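Local coordinates for extracellular PQQ-dependent sugar dehydrogenase (Coprinopsis cinerea, PDB 6JT6), which probably passes electrons from the PQQ-dependent oxidation of sugars on to an acceptor through the haem b of this cytochrome domain, at residues A40-F44 with N122-W126; R81-R85 with P154-G160; G98-L104 with V117-C123. One frame throughout, in Å; residues are numbered along the deposited sequence.

Contact 1: residues A40-F44 with N122-W126. With NAG (2-acetamido-2-deoxy-beta-D-glucopyranose), chain B.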
# COMPACT_ATOMS: atom_id res chain seq x y z
N ALA A 40 -13.98 0.38 15.29
CA ALA A 40 -13.09 1.52 14.96
C ALA A 40 -12.31 1.31 13.64
O ALA A 40 -11.40 0.47 13.59
CB ALA A 40 -12.14 1.83 16.11
N PRO A 41 -12.69 2.05 12.58
CA PRO A 41 -12.09 1.73 11.32
C PRO A 41 -11.09 2.81 10.88
O PRO A 41 -11.19 3.32 9.77
CB PRO A 41 -13.32 1.70 10.39
CG PRO A 41 -14.28 2.69 11.01
CD PRO A 41 -13.76 3.04 12.39
N ASP A 42 -10.16 3.19 11.76
CA ASP A 42 -9.15 4.19 11.39
C ASP A 42 -7.84 3.53 10.95
O ASP A 42 -6.74 3.96 11.32
CB ASP A 42 -8.93 5.23 12.51
CG ASP A 42 -8.13 6.45 12.05
OD1 ASP A 42 -7.79 6.56 10.85
OD2 ASP A 42 -7.82 7.31 12.90
N GLU A 43 -7.99 2.48 10.14
CA GLU A 43 -6.85 1.69 9.69
C GLU A 43 -7.22 0.80 8.50
O GLU A 43 -8.40 0.61 8.19
CB GLU A 43 -6.28 0.86 10.84
CG GLU A 43 -7.10 -0.35 11.27
CD GLU A 43 -6.32 -1.22 12.22
OE1 GLU A 43 -6.43 -1.02 13.45
OE2 GLU A 43 -5.54 -2.07 11.77
N PHE A 44 -6.20 0.27 7.82
CA PHE A 44 -6.40 -0.77 6.81
C PHE A 44 -5.11 -1.54 6.67
O PHE A 44 -4.10 -1.14 7.22
CB PHE A 44 -6.86 -0.19 5.46
CG PHE A 44 -5.85 0.74 4.81
CD1 PHE A 44 -4.92 0.25 3.89
CD2 PHE A 44 -5.88 2.13 5.08
CE1 PHE A 44 -3.97 1.09 3.30
CE2 PHE A 44 -4.95 2.98 4.47
CZ PHE A 44 -4.00 2.46 3.59
N ASN A 122 -4.32 5.35 11.47
CA ASN A 122 -4.47 6.80 11.34
C ASN A 122 -4.21 7.21 9.87
O ASN A 122 -3.41 8.11 9.57
CB ASN A 122 -3.54 7.53 12.31
CG ASN A 122 -3.84 9.02 12.40
OD1 ASN A 122 -4.97 9.46 12.11
ND2 ASN A 122 -2.83 9.80 12.80
N CYS A 123 -4.86 6.50 8.96
CA CYS A 123 -4.64 6.67 7.54
C CYS A 123 -5.94 6.88 6.79
O CYS A 123 -5.95 6.75 5.57
CB CYS A 123 -3.96 5.41 6.97
SG CYS A 123 -2.35 5.08 7.67
N THR A 124 -7.05 7.13 7.49
CA THR A 124 -8.33 7.23 6.78
C THR A 124 -8.94 8.64 6.86
O THR A 124 -9.95 8.89 6.24
CB THR A 124 -9.34 6.21 7.31
OG1 THR A 124 -9.62 6.54 8.68
CG2 THR A 124 -8.78 4.77 7.26
N ARG A 125 -8.33 9.53 7.64
CA ARG A 125 -8.72 10.96 7.70
C ARG A 125 -7.50 11.84 7.56
O ARG A 125 -6.45 11.55 8.14
CB ARG A 125 -9.45 11.27 9.01
CG ARG A 125 -10.78 10.55 9.16
CD ARG A 125 -11.90 11.22 8.37
NE ARG A 125 -13.15 10.46 8.48
CZ ARG A 125 -13.66 9.70 7.51
NH1 ARG A 125 -14.80 9.05 7.73
NH2 ARG A 125 -13.06 9.59 6.33
N TRP A 126 -7.63 12.91 6.78
CA TRP A 126 -6.56 13.91 6.66
C TRP A 126 -7.08 15.26 6.19
O TRP A 126 -8.18 15.37 5.68
CB TRP A 126 -5.46 13.44 5.72
CG TRP A 126 -5.93 13.05 4.34
CD1 TRP A 126 -6.09 13.88 3.27
CD2 TRP A 126 -6.31 11.73 3.89
NE1 TRP A 126 -6.53 13.17 2.17
CE2 TRP A 126 -6.68 11.85 2.53
CE3 TRP A 126 -6.36 10.47 4.51
CZ2 TRP A 126 -7.08 10.75 1.74
CZ3 TRP A 126 -6.75 9.34 3.72
CH2 TRP A 126 -7.11 9.51 2.36
C1 NAG B . -2.99 11.23 12.95
C2 NAG B . -2.19 11.82 14.11
C3 NAG B . -2.38 13.34 14.19
C4 NAG B . -2.19 14.05 12.84
C5 NAG B . -3.03 13.39 11.74
C6 NAG B . -2.58 13.90 10.37
C7 NAG B . -2.09 10.27 16.04
C8 NAG B . -2.92 9.84 17.22
N2 NAG B . -2.70 11.21 15.31
O3 NAG B . -1.43 13.85 15.12
O4 NAG B . -2.52 15.45 12.99
O5 NAG B . -2.89 11.96 11.72
O6 NAG B . -3.48 13.54 9.31
O7 NAG B . -0.98 9.82 15.80
O HOH W 1 -6.79 9.04 10.13
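D42 meets N122 and T124 in a polar loop-to-loop contact, where the chain entering strand 43-51 lies against the loop that leaves strand 113-121. The backbone gives the first tie: N122 N donates to D42 O (2.8 Å). The carboxylate gives the second. CG of D42 stands anti to its own backbone N (chi1 -168°), which carries OD1 over the loop, and there T124 OG1 donates to D42 OD1 at 2.8 Å, coming from above the carboxylate plane. T124 N adds a weak bond to the same OD1. A water bridges D42 OD1 (2.8 Å) and N122 OD1 and accepts from R125 N. D42 OD1, on a probably charged carboxylate, thus receives the T124 hydroxyl, a weak bond from T124 N and the water. The D42 carboxylate and the N122 amide run side by side in the same direction, their planes perpendicular. That amide carries the N-glycan: N122 ND2 is bonded to C1 of the NAG, and it also donates to G98 O. Beneath the polar layer the contact turns apolar, with F44 CE2 3.6 Å from C123 CB and the methyl CG2 of T124 near the plane of the F44 ring, at its edge. C123 is tied to C120 by a disulfide, F44 stacks on F32 and rests on Y118 of strand 113-121, and E43 reaches R119 and Y182, so the two loops close one end of the paired strands 43-51 and 113-121.

Contact 2: residues R81-R85 with P154-G160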
# COMPACT_ATOMS: atom_id res chain seq x y z
N ARG A 81 10.75 -1.96 3.38
CA ARG A 81 10.67 -0.65 3.98
C ARG A 81 9.37 -0.03 3.53
O ARG A 81 8.86 -0.36 2.45
CB ARG A 81 11.83 0.24 3.55
CG ARG A 81 13.22 -0.39 3.70
CD ARG A 81 14.14 0.43 4.56
NE ARG A 81 15.43 -0.24 4.61
CZ ARG A 81 15.95 -0.85 5.68
NH1 ARG A 81 15.30 -0.87 6.85
NH2 ARG A 81 17.14 -1.43 5.56
N ILE A 82 8.87 0.91 4.32
CA ILE A 82 7.67 1.65 3.97
C ILE A 82 7.72 3.04 4.57
O ILE A 82 8.28 3.25 5.66
CB ILE A 82 6.36 0.86 4.33
CG1 ILE A 82 5.12 1.50 3.70
CG2 ILE A 82 6.18 0.73 5.86
CD1 ILE A 82 4.25 0.57 2.90
N SER A 83 7.15 4.00 3.85
CA SER A 83 7.19 5.38 4.26
C SER A 83 5.86 6.06 3.90
O SER A 83 5.24 5.72 2.87
CB SER A 83 8.38 6.06 3.57
OG SER A 83 8.37 7.46 3.75
N ALA A 84 5.44 7.01 4.73
CA ALA A 84 4.30 7.87 4.41
C ALA A 84 4.84 9.21 3.96
O ALA A 84 5.75 9.77 4.61
CB ALA A 84 3.37 8.06 5.61
N ARG A 85 4.27 9.74 2.86
CA ARG A 85 4.70 11.03 2.30
C ARG A 85 3.55 11.93 1.88
O ARG A 85 2.40 11.51 1.88
CB ARG A 85 5.70 10.83 1.17
CG ARG A 85 6.80 9.88 1.59
CD ARG A 85 8.08 10.04 0.86
NE ARG A 85 9.04 9.08 1.40
CZ ARG A 85 10.28 8.90 0.94
NH1 ARG A 85 10.72 9.62 -0.10
NH2 ARG A 85 11.07 7.98 1.52
N PRO A 154 18.55 3.29 0.12
CA PRO A 154 17.44 2.35 0.38
C PRO A 154 17.39 1.80 1.82
O PRO A 154 16.36 1.25 2.21
CB PRO A 154 17.65 1.25 -0.66
CG PRO A 154 19.02 1.42 -1.20
CD PRO A 154 19.47 2.81 -0.92
N SER A 155 18.45 1.97 2.60
CA SER A 155 18.44 1.61 4.03
C SER A 155 17.57 2.54 4.89
O SER A 155 17.14 2.16 5.98
CB SER A 155 19.86 1.63 4.59
OG SER A 155 20.19 2.98 4.89
N ASP A 156 17.30 3.76 4.41
CA ASP A 156 16.59 4.79 5.19
C ASP A 156 15.12 4.89 4.68
O ASP A 156 14.90 5.18 3.51
CB ASP A 156 17.33 6.14 5.06
CG ASP A 156 16.72 7.30 5.89
OD1 ASP A 156 15.61 7.21 6.46
OD2 ASP A 156 17.38 8.35 5.94
N PRO A 157 14.13 4.71 5.58
CA PRO A 157 12.73 4.85 5.18
C PRO A 157 12.42 6.27 4.74
O PRO A 157 11.45 6.48 4.03
CB PRO A 157 11.95 4.54 6.46
CG PRO A 157 12.88 3.79 7.31
CD PRO A 157 14.27 4.17 6.95
N SER A 158 13.26 7.23 5.12
CA SER A 158 13.05 8.62 4.62
C SER A 158 13.84 8.99 3.37
O SER A 158 13.90 10.18 2.98
CB SER A 158 13.30 9.63 5.75
OG SER A 158 12.27 9.46 6.71
N SER A 159 14.43 7.99 2.74
CA SER A 159 15.20 8.17 1.50
C SER A 159 14.50 9.02 0.46
O SER A 159 13.31 8.87 0.22
CB SER A 159 15.49 6.81 0.84
OG SER A 159 16.23 7.00 -0.35
N GLY A 160 15.25 9.92 -0.16
CA GLY A 160 14.84 10.52 -1.44
C GLY A 160 14.61 9.45 -2.50
O GLY A 160 15.17 8.32 -2.44
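R85 and R81 reach from one face of strand 79-86 into the loop 154-160, and the two grips differ sharply. The R85 end is the tight one. Its chain is extended from CG to NE and brings the guanidinium edge-on to the loop backbone: NH1 and NH2 both donate to S159 O, each at 2.7 Å, while NH2 also donates to P157 O (2.9 Å). Both oxygens lie near the guanidinium plane, and these carbonyls at its edge fix the rotation of the group; NE points to S83 OG, whose position is less certain. A type I beta turn from D156 to S159 shapes the loop, with D156 OD1 accepting from S158 N to make an Asx turn, and it leaves the carbonyls of P157 and S159 facing the arginine. The side chain of R85 comes within about 5 Å of the haem, so this fastening belongs to the haem side of the six-stranded sheet of the cytochrome domain. R85, S83 and S159 are buried, whereas at the other end R81 is only partly covered and S155 is exposed. Here a single bond crosses, R81 NE to P154 O (3.0 Å), on a lone pair of that carbonyl. A bend at chi2 (-123°) lays the R81 guanidinium under S155 O, which sits 3.2 Å above its plane, over the centre. R81 NH2 turns to D76 in a salt bridge, and the P157 ring lies against the strand, though loosely, its CB 4.0 Å from I82 O.

Contact 3: residues G98-L104 with V117-C123. With NAG (2-acetamido-2-deoxy-beta-D-glucopyranose), chain B.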
# COMPACT_ATOMS: atom_id res chain seq x y z
N GLY A 98 1.70 11.40 11.02
CA GLY A 98 0.28 11.14 10.95
C GLY A 98 0.18 9.63 10.96
O GLY A 98 -0.08 9.05 12.00
N PRO A 99 0.44 8.98 9.80
CA PRO A 99 0.20 7.55 9.69
C PRO A 99 1.13 6.74 10.57
O PRO A 99 2.26 7.15 10.81
CB PRO A 99 0.47 7.25 8.21
CG PRO A 99 0.12 8.54 7.54
CD PRO A 99 0.69 9.56 8.48
N ARG A 100 0.63 5.62 11.08
CA ARG A 100 1.46 4.71 11.86
C ARG A 100 1.52 3.41 11.05
O ARG A 100 0.49 2.77 10.78
CB ARG A 100 0.89 4.50 13.27
CG ARG A 100 0.58 5.79 14.06
CD ARG A 100 1.74 6.30 14.92
NE ARG A 100 2.90 6.84 14.17
CZ ARG A 100 3.13 8.13 13.93
NH1 ARG A 100 4.21 8.49 13.23
NH2 ARG A 100 2.29 9.08 14.37
N LEU A 101 2.73 3.08 10.61
CA LEU A 101 2.95 1.99 9.66
C LEU A 101 3.67 0.82 10.31
O LEU A 101 4.69 0.99 11.01
CB LEU A 101 3.75 2.47 8.42
CG LEU A 101 3.00 3.48 7.51
CD1 LEU A 101 4.00 4.21 6.65
CD2 LEU A 101 1.97 2.76 6.65
N THR A 102 3.17 -0.38 10.02
CA THR A 102 3.78 -1.59 10.58
C THR A 102 3.92 -2.51 9.40
O THR A 102 2.91 -2.88 8.79
CB THR A 102 2.83 -2.23 11.64
OG1 THR A 102 2.46 -1.24 12.61
CG2 THR A 102 3.48 -3.47 12.29
N ILE A 103 5.15 -2.91 9.10
CA ILE A 103 5.36 -3.94 8.07
C ILE A 103 5.02 -5.29 8.68
O ILE A 103 5.42 -5.58 9.81
CB ILE A 103 6.79 -3.90 7.50
CG1 ILE A 103 6.98 -2.59 6.71
CG2 ILE A 103 7.05 -5.10 6.55
CD1 ILE A 103 8.42 -2.23 6.41
N LEU A 104 4.27 -6.08 7.92
CA LEU A 104 3.73 -7.38 8.34
C LEU A 104 4.51 -8.49 7.66
O LEU A 104 5.42 -8.20 6.85
CB LEU A 104 2.21 -7.47 8.01
CG LEU A 104 1.31 -6.35 8.57
CD1 LEU A 104 -0.21 -6.48 8.24
CD2 LEU A 104 1.50 -6.14 10.07
N VAL A 117 3.89 -5.78 2.78
CA VAL A 117 2.57 -5.92 3.35
C VAL A 117 2.58 -5.05 4.60
O VAL A 117 3.50 -5.11 5.41
CB VAL A 117 2.28 -7.39 3.74
CG1 VAL A 117 0.82 -7.55 4.22
CG2 VAL A 117 2.63 -8.33 2.60
N TYR A 118 1.55 -4.22 4.77
CA TYR A 118 1.65 -3.23 5.82
C TYR A 118 0.30 -2.98 6.49
O TYR A 118 -0.76 -3.18 5.87
CB TYR A 118 2.28 -1.91 5.28
CG TYR A 118 1.45 -1.27 4.19
CD1 TYR A 118 0.42 -0.35 4.50
CD2 TYR A 118 1.68 -1.57 2.83
CE1 TYR A 118 -0.35 0.21 3.50
CE2 TYR A 118 0.93 -0.99 1.82
CZ TYR A 118 -0.09 -0.10 2.16
OH TYR A 118 -0.86 0.51 1.16
N ARG A 119 0.37 -2.59 7.75
CA ARG A 119 -0.76 -2.01 8.46
C ARG A 119 -0.61 -0.50 8.47
O ARG A 119 0.45 0.02 8.75
CB ARG A 119 -0.81 -2.57 9.89
CG ARG A 119 -2.10 -2.24 10.66
CD ARG A 119 -1.84 -2.42 12.17
NE ARG A 119 -3.07 -2.39 12.94
CZ ARG A 119 -3.11 -2.54 14.26
NH1 ARG A 119 -1.97 -2.71 14.92
NH2 ARG A 119 -4.27 -2.49 14.89
N CYS A 120 -1.70 0.21 8.20
CA CYS A 120 -1.67 1.67 8.16
C CYS A 120 -2.72 2.17 9.11
O CYS A 120 -3.92 2.11 8.81
CB CYS A 120 -2.00 2.18 6.75
SG CYS A 120 -1.41 3.86 6.38
N GLN A 121 -2.28 2.71 10.24
CA GLN A 121 -3.23 3.24 11.21
C GLN A 121 -3.18 4.73 11.19
O GLN A 121 -2.10 5.31 10.95
CB GLN A 121 -2.86 2.77 12.61
CG GLN A 121 -3.14 1.32 12.85
CD GLN A 121 -2.54 0.89 14.15
OE1 GLN A 121 -1.33 0.59 14.22
NE2 GLN A 121 -3.35 0.88 15.21
N ASN A 122 -4.32 5.35 11.47
CA ASN A 122 -4.47 6.80 11.34
C ASN A 122 -4.21 7.21 9.87
O ASN A 122 -3.41 8.11 9.57
CB ASN A 122 -3.54 7.53 12.31
CG ASN A 122 -3.84 9.02 12.40
OD1 ASN A 122 -4.97 9.46 12.11
ND2 ASN A 122 -2.83 9.80 12.80
N CYS A 123 -4.86 6.50 8.96
CA CYS A 123 -4.64 6.67 7.54
C CYS A 123 -5.94 6.88 6.79
O CYS A 123 -5.95 6.75 5.57
CB CYS A 123 -3.96 5.41 6.97
SG CYS A 123 -2.35 5.08 7.67
C1 NAG B . -2.99 11.23 12.95
C2 NAG B . -2.19 11.82 14.11
C3 NAG B . -2.38 13.34 14.19
C4 NAG B . -2.19 14.05 12.84
C5 NAG B . -3.03 13.39 11.74
C6 NAG B . -2.58 13.90 10.37
C7 NAG B . -2.09 10.27 16.04
C8 NAG B . -2.92 9.84 17.22
N2 NAG B . -2.70 11.21 15.31
O3 NAG B . -1.43 13.85 15.12
O4 NAG B . -2.52 15.45 12.99
O5 NAG B . -2.89 11.96 11.72
O6 NAG B . -3.48 13.54 9.31
O7 NAG B . -0.98 9.82 15.80
O HOH W 2 0.45 0.29 12.10
O HOH W 3 0.77 -2.33 14.53
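L101 and C120 face each other as a non-hydrogen-bonded pair between two antiparallel strands, with hydrogen-bonded pairs, R100 with Q121 and T102 with R119, on either side of them. From L101, CB passes 4.1 Å from R119 O. CG is set anti to the carbonyl carbon (chi1 -66°). It sends CD2 across to C120 SG at 3.6 Å and on to the Y118 ring at CD1. The other branch, CD1, turns out of the pair to A84 of strand 79-86. Beyond L101, CB of P99 packs 3.6 Å from C123 SG, putting the proline against the C120-C123 disulfide. The opposite face of the strands is wet and polar. A water joins R100 O, T102 OG1 and Q121 OE1, and a second links T102 OG1 to R119 NH1. The R119 guanidinium carries Q121 CD over one face, while its NE makes a salt bridge with E43. At the glycan end, N122 ND2 donates to G98 O (3.0 Å) from well above the carbonyl plane, and R100 NH2 lies 3.6 Å from NAG O7, which meets the guanidinium at its edge. L104 N to V117 O (2.8 Å) carries the ladder on at the other end. The pairing belongs to the beta hairpin of strands 100-109 and 113-121, with an apolar face directed at the second sheet, as in the beta sandwich of cellobiose dehydrogenase cytochromes.

In the fold
Contacts 1 and 3 are neighbours, their centres 9 Å apart: both lie on the sheet that holds strands 43-51, 113-121 and 100-109, share N122 and C123, and touch the glycan. Strands 43-51 and 113-121 are adjacent in that sheet. Contact 2 joins strand 79-86 of the other sheet to a loop, with its centre 13 Å from that of contact 3 and 21 Å from that of contact 1. I82 and A84 of strand 79-86 pack on L101, I103 and Y118 of contact 3, bringing the two sheets together. Along the chain contact 3 is nested within the loop closed by contact 2, whereas contacts 1 and 2 alternate. The glycan is on contacts 1 and 3, the R85 grip near the haem on contact 2, which does not touch contact 1.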